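Local coordinates for amidohydrolase family protein (PDB 4I6K) that is probably a hydrolase of 2-pyrone-4,6-dicarboxylic acid, opening the lactone ring of that pyrone, at residues Q206-V211 against K242-S247; V120-N125 against W151-H156. One frame throughout, in Å; residues are numbered along the deposited sequence.

Interaction 1: Q206-V211 against K242-S247; sequences QHWIKV and KLIWGS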
ATOM      1  N   GLN A 206      -7.202   0.369 -14.496  1.00 52.00           N
ATOM      2  CA  GLN A 206      -5.810   0.256 -14.055  1.00 53.80           C
ATOM      3  C   GLN A 206      -5.524   0.516 -12.587  1.00 51.67           C
ATOM      4  O   GLN A 206      -4.613  -0.095 -12.015  1.00 50.98           O
ATOM      5  CB  GLN A 206      -4.885   1.142 -14.880  1.00 44.03           C
ATOM      6  CG  GLN A 206      -3.452   1.061 -14.378  1.00 53.20           C
ATOM      7  CD  GLN A 206      -2.523   1.993 -15.121  1.00 46.81           C
ATOM      8  OE1 GLN A 206      -2.887   3.124 -15.453  1.00 37.94           O
ATOM      9  NE2 GLN A 206      -1.315   1.524 -15.386  1.00 46.61           N
ATOM     10  N   HIS A 207      -6.268   1.434 -11.984  1.00 41.54           N
ATOM     11  CA  HIS A 207      -5.914   1.901 -10.646  1.00 47.57           C
ATOM     12  C   HIS A 207      -6.703   1.247  -9.536  1.00 44.99           C
ATOM     13  O   HIS A 207      -7.892   0.995  -9.693  1.00 53.66           O
ATOM     14  CB  HIS A 207      -6.063   3.413 -10.555  1.00 48.76           C
ATOM     15  CG  HIS A 207      -5.208   4.146 -11.530  1.00 45.06           C
ATOM     16  ND1 HIS A 207      -5.712   4.704 -12.685  1.00 55.47           N
ATOM     17  CD2 HIS A 207      -3.879   4.386 -11.541  1.00 39.69           C
ATOM     18  CE1 HIS A 207      -4.729   5.276 -13.356  1.00 49.78           C
ATOM     19  NE2 HIS A 207      -3.606   5.096 -12.685  1.00 48.56           N
ATOM     20  N   TRP A 208      -6.019   0.982  -8.420  1.00 45.18           N
ATOM     21  CA  TRP A 208      -6.624   0.439  -7.203  1.00 44.96           C
ATOM     22  C   TRP A 208      -6.309   1.383  -6.053  1.00 48.80           C
ATOM     23  O   TRP A 208      -5.223   1.976  -6.007  1.00 50.49           O
ATOM     24  CB  TRP A 208      -6.052  -0.942  -6.862  1.00 42.67           C
ATOM     25  CG  TRP A 208      -6.228  -1.968  -7.925  1.00 43.79           C
ATOM     26  CD1 TRP A 208      -5.607  -2.005  -9.141  1.00 34.00           C
ATOM     27  CD2 TRP A 208      -7.087  -3.116  -7.874  1.00 36.76           C
ATOM     28  NE1 TRP A 208      -6.035  -3.105  -9.857  1.00 48.32           N
ATOM     29  CE2 TRP A 208      -6.932  -3.809  -9.094  1.00 50.04           C
ATOM     30  CE3 TRP A 208      -7.968  -3.627  -6.916  1.00 43.77           C
ATOM     31  CZ2 TRP A 208      -7.632  -4.985  -9.381  1.00 53.41           C
ATOM     32  CZ3 TRP A 208      -8.666  -4.804  -7.204  1.00 52.20           C
ATOM     33  CH2 TRP A 208      -8.493  -5.464  -8.425  1.00 51.39           C
ATOM     34  N   ILE A 209      -7.247   1.507  -5.114  1.00 43.62           N
ATOM     35  CA  ILE A 209      -7.014   2.342  -3.942  1.00 47.37           C
ATOM     36  C   ILE A 209      -7.156   1.574  -2.634  1.00 48.99           C
ATOM     37  O   ILE A 209      -8.127   0.822  -2.435  1.00 45.95           O
ATOM     38  CB  ILE A 209      -7.964   3.535  -3.899  1.00 43.44           C
ATOM     39  CG1 ILE A 209      -7.832   4.344  -5.180  1.00 43.29           C
ATOM     40  CG2 ILE A 209      -7.648   4.386  -2.691  1.00 46.95           C
ATOM     41  CD1 ILE A 209      -9.004   5.244  -5.439  1.00 56.28           C
ATOM     42  N   LYS A 210      -6.174   1.768  -1.751  1.00 45.28           N
ATOM     43  CA  LYS A 210      -6.191   1.174  -0.421  1.00 40.17           C
ATOM     44  C   LYS A 210      -6.936   2.106   0.519  1.00 39.78           C
ATOM     45  O   LYS A 210      -6.591   3.282   0.614  1.00 44.03           O
ATOM     46  CB  LYS A 210      -4.763   0.956   0.096  1.00 37.67           C
ATOM     47  CG  LYS A 210      -3.849   0.148  -0.818  1.00 43.84           C
ATOM     48  CD  LYS A 210      -2.992  -0.796   0.009  1.00 40.75           C
ATOM     49  CE  LYS A 210      -1.748  -1.224  -0.727  1.00 51.54           C
ATOM     50  NZ  LYS A 210      -0.985  -2.232   0.075  1.00 40.18           N
ATOM     51  N   VAL A 211      -7.955   1.591   1.211  1.00 45.00           N
ATOM     52  CA  VAL A 211      -8.698   2.405   2.182  1.00 38.87           C
ATOM     53  C   VAL A 211      -8.138   2.185   3.588  1.00 41.11           C
ATOM     54  O   VAL A 211      -8.871   1.965   4.549  1.00 50.07           O
ATOM     55  CB  VAL A 211     -10.230   2.136   2.154  1.00 44.60           C
ATOM     56  CG1 VAL A 211     -10.858   2.620   0.834  1.00 42.72           C
ATOM     57  CG2 VAL A 211     -10.537   0.655   2.394  1.00 42.22           C
ATOM     58  N   LYS A 242     -12.285  -1.821  -7.142  1.00 43.24           N
ATOM     59  CA  LYS A 242     -10.883  -1.480  -7.201  1.00 43.94           C
ATOM     60  C   LYS A 242     -10.356  -1.136  -5.807  1.00 43.78           C
ATOM     61  O   LYS A 242      -9.209  -0.721  -5.642  1.00 45.92           O
ATOM     62  CB  LYS A 242     -10.686  -0.306  -8.160  1.00 47.35           C
ATOM     63  CG  LYS A 242     -11.333  -0.505  -9.539  1.00 47.23           C
ATOM     64  CD  LYS A 242     -10.965  -1.845 -10.186  1.00 42.12           C
ATOM     65  CE  LYS A 242      -9.435  -2.016 -10.342  1.00 45.93           C
ATOM     66  NZ  LYS A 242      -8.798  -1.111 -11.365  1.00 38.87           N
ATOM     67  N   LEU A 243     -11.199  -1.316  -4.801  1.00 43.41           N
ATOM     68  CA  LEU A 243     -10.844  -0.891  -3.457  1.00 45.91           C
ATOM     69  C   LEU A 243     -10.377  -2.060  -2.611  1.00 45.56           C
ATOM     70  O   LEU A 243     -10.973  -3.134  -2.642  1.00 54.55           O
ATOM     71  CB  LEU A 243     -12.031  -0.212  -2.784  1.00 39.19           C
ATOM     72  CG  LEU A 243     -12.543   1.060  -3.472  1.00 49.91           C
ATOM     73  CD1 LEU A 243     -13.674   1.702  -2.651  1.00 36.51           C
ATOM     74  CD2 LEU A 243     -11.389   2.040  -3.712  1.00 39.45           C
ATOM     75  N   ILE A 244      -9.300  -1.847  -1.864  1.00 45.33           N
ATOM     76  CA  ILE A 244      -8.830  -2.852  -0.912  1.00 47.47           C
ATOM     77  C   ILE A 244      -8.462  -2.224   0.439  1.00 47.93           C
ATOM     78  O   ILE A 244      -8.228  -1.011   0.534  1.00 51.43           O
ATOM     79  CB  ILE A 244      -7.672  -3.749  -1.473  1.00 42.05           C
ATOM     80  CG1 ILE A 244      -6.415  -2.937  -1.788  1.00 49.47           C
ATOM     81  CG2 ILE A 244      -8.137  -4.554  -2.700  1.00 44.71           C
ATOM     82  CD1 ILE A 244      -6.365  -2.409  -3.200  1.00 61.32           C
ATOM     83  N   TRP A 245      -8.442  -3.049   1.484  1.00 53.09           N
ATOM     84  CA  TRP A 245      -8.147  -2.560   2.833  1.00 54.49           C
ATOM     85  C   TRP A 245      -6.840  -3.076   3.422  1.00 50.78           C
ATOM     86  O   TRP A 245      -6.404  -4.190   3.129  1.00 48.45           O
ATOM     87  CB  TRP A 245      -9.272  -2.911   3.803  1.00 50.16           C
ATOM     88  CG  TRP A 245      -9.005  -2.410   5.188  1.00 53.40           C
ATOM     89  CD1 TRP A 245      -9.213  -1.146   5.658  1.00 46.80           C
ATOM     90  CD2 TRP A 245      -8.461  -3.159   6.275  1.00 49.25           C
ATOM     91  NE1 TRP A 245      -8.843  -1.065   6.977  1.00 43.59           N
ATOM     92  CE2 TRP A 245      -8.383  -2.292   7.380  1.00 53.69           C
ATOM     93  CE3 TRP A 245      -8.045  -4.488   6.428  1.00 58.29           C
ATOM     94  CZ2 TRP A 245      -7.902  -2.709   8.620  1.00 52.77           C
ATOM     95  CZ3 TRP A 245      -7.563  -4.899   7.665  1.00 58.10           C
ATOM     96  CH2 TRP A 245      -7.495  -4.014   8.738  1.00 52.38           C
ATOM     97  N   GLY A 246      -6.242  -2.258   4.281  1.00 41.94           N
ATOM     98  CA  GLY A 246      -5.060  -2.663   5.014  1.00 47.11           C
ATOM     99  C   GLY A 246      -5.069  -2.095   6.411  1.00 47.09           C
ATOM    100  O   GLY A 246      -5.509  -0.963   6.641  1.00 48.52           O
ATOM    101  N   SER A 247      -4.581  -2.884   7.352  1.00 46.45           N
ATOM    102  CA  SER A 247      -4.447  -2.428   8.726  1.00 44.65           C
ATOM    103  C   SER A 247      -3.403  -1.311   8.832  1.00 41.44           C
ATOM    104  O   SER A 247      -3.500  -0.442   9.700  1.00 51.86           O
ATOM    105  CB  SER A 247      -4.032  -3.597   9.638  1.00 56.06           C
ATOM    106  OG  SER A 247      -2.653  -3.943   9.458  1.00 45.80           O
TER
HETATM  107  O   HOH W   1      -6.752  -2.716 -12.882  1.00 55.82           O
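Residues Trp208-Val211 run parallel to Lys242-Trp245, with Ile209 level with Leu243 and Lys210 level with Ile244 (CA to CA 4.8 Å for the latter pair). Ile209 N donates to Lys242 O, Ile209 O accepts from Ile244 N, and Val211 N donates to Ile244 O at 2.7 Å, while Lys210 between them turns its backbone to the strand on its other side.

At the N-terminal end, Lys242 curls back over the indole of Trp208. Bends at chi2, chi3 and chi4 (-50°, -57° and -69°) bring Lys242 CE over one face of the indole. There Lys242 CE is 3.3 Å from Trp208 CE2. The ammonium also lies over the face, Lys242 NZ being 3.9 Å from the centroid of the five-membered ring of Trp208. The contact is therefore CH-pi and cation-pi at once. Lys242 NZ also donates to His207 O at 2.8 Å, approaching from above the carbonyl plane, and to Val204 O; a water accepts from it and, weakly, from Trp208 NE1, whose stronger partner is Asp175.

The remaining side-chain contacts are largely apolar. Ile244 CD1 comes within 4.0 Å of Trp208 CB, and on the face of Ile209 and Leu243, Leu243 CD2 meets Ile209 CB at 3.7 Å. Val211 CG2 lies in the plane of the Trp245 ring, at its edge, and Val211 O approaches Trp245 CD1 to 3.3 Å.

Strand 207-210, helix 222-237 and strand 243-244 form a beta-alpha-beta unit, and this pairing joins the last two strands of the parallel barrel characteristic of the amidohydrolase fold.

Interaction 2: V120-N125 against W151-H156; sequences VGVRLN and WQVELH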
ATOM      1  N   VAL A 120       5.304  -9.484  -5.400  1.00 49.30           N
ATOM      2  CA  VAL A 120       4.310  -9.347  -6.476  1.00 45.37           C
ATOM      3  C   VAL A 120       4.151  -7.912  -6.981  1.00 49.34           C
ATOM      4  O   VAL A 120       3.239  -7.611  -7.753  1.00 45.97           O
ATOM      5  CB  VAL A 120       2.916  -9.875  -6.046  1.00 43.01           C
ATOM      6  CG1 VAL A 120       2.962 -11.376  -5.798  1.00 45.71           C
ATOM      7  CG2 VAL A 120       2.418  -9.141  -4.795  1.00 30.68           C
ATOM      8  N   GLY A 121       5.036  -7.028  -6.540  1.00 49.47           N
ATOM      9  CA  GLY A 121       4.999  -5.631  -6.959  1.00 44.91           C
ATOM     10  C   GLY A 121       6.148  -4.881  -6.315  1.00 44.59           C
ATOM     11  O   GLY A 121       6.912  -5.450  -5.541  1.00 38.17           O
ATOM     12  N   VAL A 122       6.275  -3.603  -6.639  1.00 38.63           N
ATOM     13  CA  VAL A 122       7.291  -2.760  -6.042  1.00 37.08           C
ATOM     14  C   VAL A 122       6.607  -1.470  -5.601  1.00 47.37           C
ATOM     15  O   VAL A 122       5.537  -1.136  -6.107  1.00 44.59           O
ATOM     16  CB  VAL A 122       8.405  -2.419  -7.050  1.00 37.84           C
ATOM     17  CG1 VAL A 122       9.226  -3.651  -7.362  1.00 50.18           C
ATOM     18  CG2 VAL A 122       7.801  -1.847  -8.325  1.00 39.14           C
ATOM     19  N   ARG A 123       7.226  -0.741  -4.678  1.00 45.78           N
ATOM     20  CA  ARG A 123       6.596   0.439  -4.101  1.00 42.40           C
ATOM     21  C   ARG A 123       7.428   1.694  -4.311  1.00 48.57           C
ATOM     22  O   ARG A 123       8.637   1.699  -4.079  1.00 47.51           O
ATOM     23  CB  ARG A 123       6.377   0.223  -2.608  1.00 42.68           C
ATOM     24  CG  ARG A 123       5.488   1.252  -1.926  1.00 37.92           C
ATOM     25  CD  ARG A 123       5.373   0.916  -0.442  1.00 39.66           C
ATOM     26  NE  ARG A 123       4.284   1.634   0.213  1.00 48.60           N
ATOM     27  CZ  ARG A 123       4.359   2.147   1.437  1.00 52.62           C
ATOM     28  NH1 ARG A 123       3.312   2.777   1.952  1.00 39.66           N
ATOM     29  NH2 ARG A 123       5.486   2.045   2.135  1.00 50.09           N
ATOM     30  N   LEU A 124       6.765   2.755  -4.755  1.00 53.14           N
ATOM     31  CA  LEU A 124       7.360   4.086  -4.807  1.00 55.51           C
ATOM     32  C   LEU A 124       6.869   4.876  -3.604  1.00 50.27           C
ATOM     33  O   LEU A 124       5.782   5.454  -3.638  1.00 47.62           O
ATOM     34  CB  LEU A 124       6.950   4.804  -6.094  1.00 54.44           C
ATOM     35  CG  LEU A 124       7.726   4.473  -7.367  1.00 62.56           C
ATOM     36  CD1 LEU A 124       6.875   4.763  -8.601  1.00 61.92           C
ATOM     37  CD2 LEU A 124       9.026   5.261  -7.410  1.00 66.63           C
ATOM     38  N   ASN A 125       7.656   4.871  -2.530  1.00 52.12           N
ATOM     39  CA  ASN A 125       7.298   5.599  -1.325  1.00 48.31           C
ATOM     40  C   ASN A 125       8.041   6.911  -1.341  1.00 48.64           C
ATOM     41  O   ASN A 125       9.213   6.968  -0.998  1.00 52.45           O
ATOM     42  CB  ASN A 125       7.658   4.793  -0.081  1.00 47.18           C
ATOM     43  CG  ASN A 125       7.091   5.396   1.184  1.00 55.24           C
ATOM     44  OD1 ASN A 125       6.472   6.463   1.154  1.00 57.12           O
ATOM     45  ND2 ASN A 125       7.289   4.711   2.305  1.00 54.00           N
ATOM     46  N   TRP A 151       3.721  -7.824 -12.220  1.00 52.35           N
ATOM     47  CA  TRP A 151       3.810  -7.183 -10.932  1.00 44.66           C
ATOM     48  C   TRP A 151       2.954  -5.945 -10.925  1.00 47.73           C
ATOM     49  O   TRP A 151       2.686  -5.367 -11.971  1.00 46.91           O
ATOM     50  CB  TRP A 151       5.255  -6.778 -10.696  1.00 41.21           C
ATOM     51  CG  TRP A 151       6.014  -7.821 -10.013  1.00 45.23           C
ATOM     52  CD1 TRP A 151       5.596  -9.091  -9.743  1.00 42.86           C
ATOM     53  CD2 TRP A 151       7.350  -7.716  -9.517  1.00 39.33           C
ATOM     54  NE1 TRP A 151       6.588  -9.780  -9.092  1.00 40.63           N
ATOM     55  CE2 TRP A 151       7.679  -8.960  -8.945  1.00 46.96           C
ATOM     56  CE3 TRP A 151       8.298  -6.685  -9.494  1.00 36.67           C
ATOM     57  CZ2 TRP A 151       8.922  -9.206  -8.349  1.00 52.80           C
ATOM     58  CZ3 TRP A 151       9.533  -6.926  -8.899  1.00 46.78           C
ATOM     59  CH2 TRP A 151       9.836  -8.178  -8.342  1.00 41.31           C
ATOM     60  N   GLN A 152       2.537  -5.522  -9.740  1.00 47.66           N
ATOM     61  CA  GLN A 152       1.864  -4.240  -9.596  1.00 40.59           C
ATOM     62  C   GLN A 152       2.894  -3.140  -9.240  1.00 48.32           C
ATOM     63  O   GLN A 152       4.024  -3.429  -8.796  1.00 39.39           O
ATOM     64  CB  GLN A 152       0.820  -4.347  -8.494  1.00 46.14           C
ATOM     65  CG  GLN A 152       1.443  -4.524  -7.104  1.00 37.09           C
ATOM     66  CD  GLN A 152       0.399  -4.529  -6.014  1.00 44.02           C
ATOM     67  OE1 GLN A 152      -0.398  -5.456  -5.920  1.00 47.09           O
ATOM     68  NE2 GLN A 152       0.381  -3.478  -5.195  1.00 37.83           N
ATOM     69  N   VAL A 153       2.507  -1.884  -9.449  1.00 39.81           N
ATOM     70  CA  VAL A 153       3.258  -0.744  -8.925  1.00 40.97           C
ATOM     71  C   VAL A 153       2.437  -0.001  -7.857  1.00 40.40           C
ATOM     72  O   VAL A 153       1.374   0.551  -8.150  1.00 43.41           O
ATOM     73  CB  VAL A 153       3.685   0.238 -10.040  1.00 40.24           C
ATOM     74  CG1 VAL A 153       4.308   1.491  -9.445  1.00 45.56           C
ATOM     75  CG2 VAL A 153       4.652  -0.433 -11.004  1.00 38.91           C
ATOM     76  N   GLU A 154       2.947  -0.004  -6.624  1.00 40.57           N
ATOM     77  CA  GLU A 154       2.288   0.618  -5.471  1.00 36.55           C
ATOM     78  C   GLU A 154       2.868   2.004  -5.199  1.00 43.38           C
ATOM     79  O   GLU A 154       4.091   2.188  -5.201  1.00 38.96           O
ATOM     80  CB  GLU A 154       2.448  -0.277  -4.232  1.00 41.69           C
ATOM     81  CG  GLU A 154       1.700   0.194  -2.979  1.00 45.69           C
ATOM     82  CD  GLU A 154       1.955  -0.705  -1.759  1.00 47.66           C
ATOM     83  OE1 GLU A 154       2.828  -1.603  -1.828  1.00 51.80           O
ATOM     84  OE2 GLU A 154       1.276  -0.515  -0.728  1.00 48.88           O
ATOM     85  N   LEU A 155       1.995   2.983  -4.971  1.00 38.39           N
ATOM     86  CA  LEU A 155       2.445   4.347  -4.681  1.00 48.71           C
ATOM     87  C   LEU A 155       2.056   4.790  -3.280  1.00 47.63           C
ATOM     88  O   LEU A 155       0.917   4.613  -2.844  1.00 46.91           O
ATOM     89  CB  LEU A 155       1.868   5.357  -5.685  1.00 40.02           C
ATOM     90  CG  LEU A 155       1.925   4.965  -7.164  1.00 57.28           C
ATOM     91  CD1 LEU A 155       1.342   6.066  -8.059  1.00 50.17           C
ATOM     92  CD2 LEU A 155       3.349   4.618  -7.559  1.00 36.64           C
ATOM     93  N   HIS A 156       3.017   5.365  -2.578  1.00 44.74           N
ATOM     94  CA  HIS A 156       2.710   6.112  -1.389  1.00 48.49           C
ATOM     95  C   HIS A 156       3.291   7.493  -1.611  1.00 48.08           C
ATOM     96  O   HIS A 156       4.503   7.650  -1.702  1.00 49.72           O
ATOM     97  CB  HIS A 156       3.311   5.459  -0.158  1.00 43.28           C
ATOM     98  CG  HIS A 156       2.896   6.118   1.117  1.00 53.61           C
ATOM     99  ND1 HIS A 156       3.798   6.514   2.085  1.00 46.56           N
ATOM    100  CD2 HIS A 156       1.672   6.484   1.569  1.00 57.06           C
ATOM    101  CE1 HIS A 156       3.143   7.074   3.085  1.00 49.94           C
ATOM    102  NE2 HIS A 156       1.852   7.067   2.799  1.00 52.76           N
TER
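Gly121 N and the carbonyl carbon of Val120 lie over one face of the Trp151 indole, Gly121 N 3.7 Å above its plane and offset toward the rim. Val122 CG1 reaches Trp151 CZ3 obliquely at 3.6 Å. Because Gly121 has no side chain, its CA can lie 3.7 Å from Gln152 CG while also making an off-centre CH-pi contact with the indole.

At the other end, the His156 imidazole has Asn125 at its edge. His156 ND1 donates to Asn125 OD1 at 2.8 Å with the acceptor near the ring plane, although the ring nitrogen stands above the amide's carbonyl plane; amide and ring are turned 63° apart. The Arg123 and His156 side chains run side by side, pointing the same way, with guanidinium and imidazole planes only 14° apart, and His156 CB sits over one guanidinium face, 3.4 Å from Arg123 NH1. An extended chain from CG to NE, with CG anti to the backbone N (chi1 -169°), carries the guanidinium out from the sheet, alongside His156. Arg123 NE and Glu154 OE2 form only a long salt bridge, at 3.8 Å, their planar groups well turned from each other. The stronger partners are elsewhere: Asp179 for Arg123 and Lys210 for Glu154.

On the reverse face of the sheet Leu124 CD1 packs on Leu155 CD2 at 3.7 Å. Five backbone bonds, from Gln152 N to Val120 O through to His156 N to Leu124 O, hold the parallel register.

Arg123 NH1 and Asn125 ND2 both bond the bound citrate. Strand 119-125 supplies both of these contacts, while Glu154 and His156 of strand 152-156 lie beside them on the same face; the two strands, with helix 137-148, form a beta-alpha-beta unit of the amidohydrolase barrel.

In the fold
Interactions 1 and 2 are separate strand pairs of one eight-stranded parallel sheet, their centres 12 Å apart, with strand 176-178 lying between strands 152-156 and 207-210. They meet directly through a salt bridge of 3.0 Å from Lys210 NZ to Glu154 OE2. Lys210 NZ also bonds Thr30 O and His31 ND1, which ties both pairs to the first strand of the sheet. Citrate, probably taken from the crystallisation liquor, occupies what is probably the active-site pocket: the Arg123 side chain is about 3 Å from it, that of Lys210 about 8 Å. Interaction 2 therefore supplies direct ligand contacts, whereas Lys210 of interaction 1 lies farther off.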